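Local coordinates for uncharacterized protein VP1736 (Vibrio parahaemolyticus, PDB 3LXQ) that is of unknown function but belongs to the sulfatase family of the alkaline phosphatase clan, with an alpha/beta fold built on a mixed central sheet, at residues His175-Asp187 against Trp216-Glu230. Numbering follows the deposited sequence.
Sequences HTQFIYGGEANFD and WGVSDEDLYNKADEE
Helix 220-234 packs against strand 175-180 of the central sheet of the sulfatase-type domain, and at one end of this buried helix-on-sheet layer the loop around G181 is joined to short strand 217-218 through backbone contacts, with an aromatic pair farther out. Segment 220-230 of the helix and the strand run nearly antiparallel, at 152°, with their axes 8.8 Å apart. I179 carries the apolar centre. Its branched side chain serves two turns of the helix at once: CG2, anti to the backbone N, meets CD1 of L223 at 3.8 Å, while CD1 reaches CA of A227 at 3.7 Å, an approach that the small alanine permits. CD1 of L223 also lies 3.6 Å from the backbone N of G181. Beyond I179, the aliphatic part of E230 closes the apolar patch, CB lying 4.0 Å from CD1 of I179, and one oxygen of its carboxylate forms a salt bridge with R233.

At the loop end, V218 N donates to G181 O (3.2 Å, 161°). G182 and G217 bring their CA atoms to 4.0 Å; the backbones come this close because neither residue has a side chain, and G217 adopts backbone angles that suit glycine. Farther out, W216 and F186 form an offset edge-to-face pair, planes 79° apart, in which CZ3 of W216 meets CZ of F186 at 3.7 Å, while NE1 of W216 bonds to S252 O.

Y224 and A227 touch helix 271-289, and K226 and E230 touch strand 200-202; strand 175-180 pairs in parallel with both 200-202 and 241-246.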
loop_
_atom_site.group_PDB
_atom_site.type_symbol
_atom_site.label_atom_id
_atom_site.label_comp_id
_atom_site.label_asym_id
_atom_site.label_seq_id
_atom_site.Cartn_x
_atom_site.Cartn_y
_atom_site.Cartn_z
ATOM N N HIS A 175 -17.023 -4.256 -10.840
ATOM C CA HIS A 175 -17.683 -3.829 -9.627
ATOM C C HIS A 175 -16.576 -3.497 -8.642
ATOM O O HIS A 175 -15.598 -4.232 -8.539
ATOM C CB HIS A 175 -18.565 -4.928 -9.052
ATOM C CG HIS A 175 -19.328 -4.497 -7.840
ATOM N ND1 HIS A 175 -20.566 -3.890 -7.916
ATOM C CD2 HIS A 175 -19.023 -4.571 -6.523
ATOM C CE1 HIS A 175 -20.991 -3.618 -6.695
ATOM N NE2 HIS A 175 -20.071 -4.017 -5.832
ATOM N N THR A 176 -16.720 -2.386 -7.928
ATOM C CA THR A 176 -15.674 -1.960 -6.982
ATOM C C THR A 176 -16.245 -1.766 -5.582
ATOM O O THR A 176 -17.319 -1.179 -5.411
ATOM C CB THR A 176 -14.949 -0.691 -7.462
ATOM O OG1 THR A 176 -15.910 0.337 -7.744
ATOM C CG2 THR A 176 -14.143 -0.989 -8.723
ATOM N N GLN A 177 -15.529 -2.275 -4.582
ATOM C CA GLN A 177 -16.025 -2.251 -3.211
ATOM C C GLN A 177 -14.921 -2.069 -2.191
ATOM O O GLN A 177 -13.751 -2.294 -2.477
ATOM C CB GLN A 177 -16.834 -3.516 -2.882
ATOM C CG GLN A 177 -16.020 -4.802 -2.909
ATOM C CD GLN A 177 -16.756 -5.996 -2.330
ATOM O OE1 GLN A 177 -17.983 -5.990 -2.193
ATOM N NE2 GLN A 177 -16.003 -7.036 -1.985
ATOM N N PHE A 178 -15.332 -1.656 -0.997
ATOM C CA PHE A 178 -14.467 -1.516 0.151
ATOM C C PHE A 178 -15.130 -2.302 1.267
ATOM O O PHE A 178 -16.289 -2.088 1.554
ATOM C CB PHE A 178 -14.373 -0.038 0.520
ATOM C CG PHE A 178 -13.673 0.237 1.831
ATOM C CD1 PHE A 178 -12.385 -0.244 2.082
ATOM C CD2 PHE A 178 -14.293 1.025 2.796
ATOM C CE1 PHE A 178 -11.731 0.033 3.295
ATOM C CE2 PHE A 178 -13.650 1.315 4.002
ATOM C CZ PHE A 178 -12.361 0.819 4.251
ATOM N N ILE A 179 -14.407 -3.235 1.870
ATOM C CA ILE A 179 -14.933 -3.951 3.024
ATOM C C ILE A 179 -14.144 -3.553 4.268
ATOM O O ILE A 179 -12.925 -3.679 4.300
ATOM C CB ILE A 179 -14.915 -5.492 2.865
ATOM C CG1 ILE A 179 -15.566 -5.926 1.539
ATOM C CG2 ILE A 179 -15.656 -6.150 4.041
ATOM C CD1 ILE A 179 -15.485 -7.451 1.267
ATOM N N TYR A 180 -14.874 -3.108 5.283
ATOM C CA TYR A 180 -14.327 -2.625 6.543
ATOM C C TYR A 180 -15.181 -3.165 7.701
ATOM O O TYR A 180 -16.375 -3.401 7.530
ATOM C CB TYR A 180 -14.370 -1.099 6.517
ATOM C CG TYR A 180 -13.634 -0.389 7.623
ATOM C CD1 TYR A 180 -12.326 -0.722 7.944
ATOM C CD2 TYR A 180 -14.242 0.662 8.317
ATOM C CE1 TYR A 180 -11.652 -0.060 8.943
ATOM C CE2 TYR A 180 -13.576 1.338 9.324
ATOM C CZ TYR A 180 -12.279 0.970 9.635
ATOM O OH TYR A 180 -11.602 1.628 10.627
ATOM N N GLY A 181 -14.568 -3.344 8.869
ATOM C CA GLY A 181 -15.261 -3.829 10.056
ATOM C C GLY A 181 -15.932 -2.775 10.942
ATOM O O GLY A 181 -16.894 -3.082 11.654
ATOM N N GLY A 182 -15.418 -1.545 10.898
ATOM C CA GLY A 182 -15.917 -0.437 11.708
ATOM C C GLY A 182 -16.769 0.542 10.927
ATOM O O GLY A 182 -17.482 0.152 10.001
ATOM N N GLU A 183 -16.712 1.809 11.311
ATOM C CA GLU A 183 -17.473 2.855 10.640
ATOM C C GLU A 183 -16.646 3.458 9.509
ATOM O O GLU A 183 -15.558 3.995 9.741
ATOM C CB GLU A 183 -17.910 3.940 11.640
ATOM C CG GLU A 183 -18.305 5.301 11.024
ATOM C CD GLU A 183 -19.552 5.237 10.130
ATOM O OE1 GLU A 183 -20.684 5.352 10.662
ATOM O OE2 GLU A 183 -19.387 5.103 8.890
ATOM N N ALA A 184 -17.187 3.385 8.293
ATOM C CA ALA A 184 -16.464 3.789 7.084
ATOM C C ALA A 184 -16.239 5.301 6.919
ATOM O O ALA A 184 -15.383 5.712 6.141
ATOM C CB ALA A 184 -17.134 3.198 5.842
ATOM N N ASN A 185 -17.003 6.120 7.639
ATOM C CA ASN A 185 -16.801 7.576 7.639
ATOM C C ASN A 185 -15.507 7.963 8.345
ATOM O O ASN A 185 -15.002 9.076 8.172
ATOM C CB ASN A 185 -17.974 8.296 8.328
ATOM C CG ASN A 185 -19.172 8.538 7.396
ATOM O OD1 ASN A 185 -20.288 8.771 7.863
ATOM N ND2 ASN A 185 -18.942 8.500 6.085
ATOM N N PHE A 186 -14.995 7.042 9.157
ATOM C CA PHE A 186 -13.762 7.246 9.912
ATOM C C PHE A 186 -12.596 7.573 8.967
ATOM O O PHE A 186 -12.505 7.015 7.869
ATOM C CB PHE A 186 -13.461 5.996 10.749
ATOM C CG PHE A 186 -12.156 6.058 11.490
ATOM C CD1 PHE A 186 -12.001 6.904 12.586
ATOM C CD2 PHE A 186 -11.076 5.273 11.087
ATOM C CE1 PHE A 186 -10.780 6.970 13.272
ATOM C CE2 PHE A 186 -9.855 5.330 11.767
ATOM C CZ PHE A 186 -9.707 6.175 12.855
ATOM N N ASP A 187 -11.727 8.496 9.378
ATOM C CA ASP A 187 -10.634 8.988 8.519
ATOM C C ASP A 187 -11.109 9.444 7.129
ATOM O O ASP A 187 -10.334 9.433 6.165
ATOM C CB ASP A 187 -9.538 7.924 8.354
ATOM C CG ASP A 187 -8.464 7.990 9.434
ATOM O OD1 ASP A 187 -8.351 9.012 10.155
ATOM O OD2 ASP A 187 -7.713 7.000 9.554
ATOM N N TRP A 216 -13.360 -0.703 17.619
ATOM C CA TRP A 216 -13.049 -0.357 16.247
ATOM C C TRP A 216 -13.962 -1.097 15.268
ATOM O O TRP A 216 -13.852 -0.926 14.053
ATOM C CB TRP A 216 -11.560 -0.602 16.003
ATOM C CG TRP A 216 -10.738 0.282 16.913
ATOM C CD1 TRP A 216 -10.324 0.001 18.193
ATOM C CD2 TRP A 216 -10.280 1.613 16.630
ATOM N NE1 TRP A 216 -9.623 1.068 18.709
ATOM C CE2 TRP A 216 -9.577 2.067 17.772
ATOM C CE3 TRP A 216 -10.378 2.457 15.515
ATOM C CZ2 TRP A 216 -8.972 3.340 17.831
ATOM C CZ3 TRP A 216 -9.773 3.721 15.569
ATOM C CH2 TRP A 216 -9.084 4.147 16.729
ATOM N N GLY A 217 -14.873 -1.906 15.819
ATOM C CA GLY A 217 -15.864 -2.650 15.029
ATOM C C GLY A 217 -15.748 -4.157 15.195
ATOM O O GLY A 217 -15.238 -4.642 16.204
ATOM N N VAL A 218 -16.202 -4.902 14.189
ATOM C CA VAL A 218 -16.118 -6.382 14.215
ATOM C C VAL A 218 -14.667 -6.874 14.132
ATOM O O VAL A 218 -13.801 -6.212 13.519
ATOM C CB VAL A 218 -16.964 -7.041 13.096
ATOM C CG1 VAL A 218 -18.399 -6.541 13.130
ATOM C CG2 VAL A 218 -16.354 -6.800 11.730
ATOM N N SER A 219 -14.399 -8.022 14.755
ATOM C CA SER A 219 -13.064 -8.633 14.711
ATOM C C SER A 219 -12.660 -8.949 13.266
ATOM O O SER A 219 -13.503 -8.925 12.363
ATOM C CB SER A 219 -13.009 -9.894 15.576
ATOM O OG SER A 219 -13.778 -10.950 15.002
ATOM N N ASP A 220 -11.370 -9.212 13.048
ATOM C CA ASP A 220 -10.873 -9.481 11.706
ATOM C C ASP A 220 -11.391 -10.814 11.146
ATOM O O ASP A 220 -11.597 -10.917 9.948
ATOM C CB ASP A 220 -9.346 -9.383 11.654
ATOM C CG ASP A 220 -8.837 -7.960 11.905
ATOM O OD1 ASP A 220 -9.609 -6.985 11.699
ATOM O OD2 ASP A 220 -7.658 -7.820 12.322
ATOM N N GLU A 221 -11.643 -11.812 11.997
ATOM C CA GLU A 221 -12.284 -13.057 11.506
ATOM C C GLU A 221 -13.679 -12.786 10.924
ATOM O O GLU A 221 -14.002 -13.297 9.862
ATOM C CB GLU A 221 -12.313 -14.193 12.550
ATOM C CG GLU A 221 -13.012 -15.475 12.045
ATOM C CD GLU A 221 -12.775 -16.725 12.904
ATOM O OE1 GLU A 221 -12.414 -16.605 14.092
ATOM O OE2 GLU A 221 -12.967 -17.842 12.388
ATOM N N ASP A 222 -14.481 -11.954 11.598
ATOM C CA ASP A 222 -15.797 -11.558 11.065
ATOM C C ASP A 222 -15.661 -10.771 9.767
ATOM O O ASP A 222 -16.430 -10.973 8.823
ATOM C CB ASP A 222 -16.623 -10.775 12.097
ATOM C CG ASP A 222 -16.929 -11.594 13.347
ATOM O OD1 ASP A 222 -17.516 -12.701 13.234
ATOM O OD2 ASP A 222 -16.559 -11.125 14.442
ATOM N N LEU A 223 -14.674 -9.877 9.722
ATOM C CA LEU A 223 -14.344 -9.147 8.495
ATOM C C LEU A 223 -14.062 -10.109 7.343
ATOM O O LEU A 223 -14.584 -9.948 6.240
ATOM C CB LEU A 223 -13.108 -8.271 8.707
ATOM C CG LEU A 223 -12.561 -7.498 7.499
ATOM C CD1 LEU A 223 -13.458 -6.325 7.123
ATOM C CD2 LEU A 223 -11.156 -7.016 7.808
ATOM N N TYR A 224 -13.238 -11.107 7.641
ATOM C CA TYR A 224 -12.778 -12.072 6.663
ATOM C C TYR A 224 -13.848 -13.093 6.266
ATOM O O TYR A 224 -13.818 -13.601 5.144
ATOM C CB TYR A 224 -11.519 -12.777 7.176
ATOM C CG TYR A 224 -10.227 -11.967 7.123
ATOM C CD1 TYR A 224 -9.897 -11.178 6.011
ATOM C CD2 TYR A 224 -9.307 -12.037 8.167
ATOM C CE1 TYR A 224 -8.686 -10.464 5.962
ATOM C CE2 TYR A 224 -8.104 -11.333 8.129
ATOM C CZ TYR A 224 -7.798 -10.555 7.035
ATOM O OH TYR A 224 -6.601 -9.882 7.038
ATOM N N ASN A 225 -14.781 -13.405 7.171
ATOM C CA ASN A 225 -15.950 -14.232 6.800
ATOM C C ASN A 225 -16.827 -13.439 5.828
ATOM O O ASN A 225 -17.346 -13.985 4.856
ATOM C CB ASN A 225 -16.789 -14.651 8.017
ATOM C CG ASN A 225 -16.023 -15.527 9.018
ATOM O OD1 ASN A 225 -16.238 -15.419 10.228
ATOM N ND2 ASN A 225 -15.157 -16.404 8.525
ATOM N N LYS A 226 -16.962 -12.140 6.101
ATOM C CA LYS A 226 -17.765 -11.234 5.286
ATOM C C LYS A 226 -17.177 -11.091 3.899
ATOM O O LYS A 226 -17.909 -10.981 2.914
ATOM C CB LYS A 226 -17.837 -9.845 5.934
ATOM C CG LYS A 226 -18.855 -8.900 5.290
ATOM C CD LYS A 226 -20.247 -9.549 5.326
ATOM C CE LYS A 226 -21.385 -8.549 5.189
ATOM N NZ LYS A 226 -22.688 -9.280 4.992
ATOM N N ALA A 227 -15.848 -11.062 3.841
ATOM C CA ALA A 227 -15.137 -10.939 2.585
ATOM C C ALA A 227 -15.458 -12.166 1.742
ATOM O O ALA A 227 -16.077 -12.051 0.676
ATOM C CB ALA A 227 -13.649 -10.811 2.838
ATOM N N ASP A 228 -15.077 -13.334 2.262
ATOM C CA ASP A 228 -15.384 -14.649 1.664
ATOM C C ASP A 228 -16.841 -14.795 1.198
ATOM O O ASP A 228 -17.110 -15.450 0.181
ATOM C CB ASP A 228 -15.013 -15.767 2.653
ATOM C CG ASP A 228 -15.470 -17.149 2.189
ATOM O OD1 ASP A 228 -16.514 -17.604 2.693
ATOM O OD2 ASP A 228 -14.797 -17.769 1.331
ATOM N N GLU A 229 -17.764 -14.202 1.957
ATOM C CA GLU A 229 -19.200 -14.151 1.619
ATOM C C GLU A 229 -19.455 -13.282 0.385
ATOM O O GLU A 229 -20.214 -13.660 -0.508
ATOM C CB GLU A 229 -20.013 -13.568 2.788
ATOM C CG GLU A 229 -20.952 -14.513 3.514
ATOM C CD GLU A 229 -22.031 -13.774 4.307
ATOM O OE1 GLU A 229 -21.762 -12.668 4.837
ATOM O OE2 GLU A 229 -23.161 -14.298 4.390
ATOM N N GLU A 230 -18.826 -12.112 0.364
ATOM C CA GLU A 230 -19.010 -11.121 -0.691
ATOM C C GLU A 230 -18.372 -11.569 -1.994
ATOM O O GLU A 230 -18.837 -11.207 -3.071
ATOM C CB GLU A 230 -18.374 -9.787 -0.265
ATOM C CG GLU A 230 -19.282 -8.917 0.590
ATOM C CD GLU A 230 -20.472 -8.382 -0.200
ATOM O OE1 GLU A 230 -21.571 -8.967 -0.093
ATOM O OE2 GLU A 230 -20.307 -7.397 -0.952
#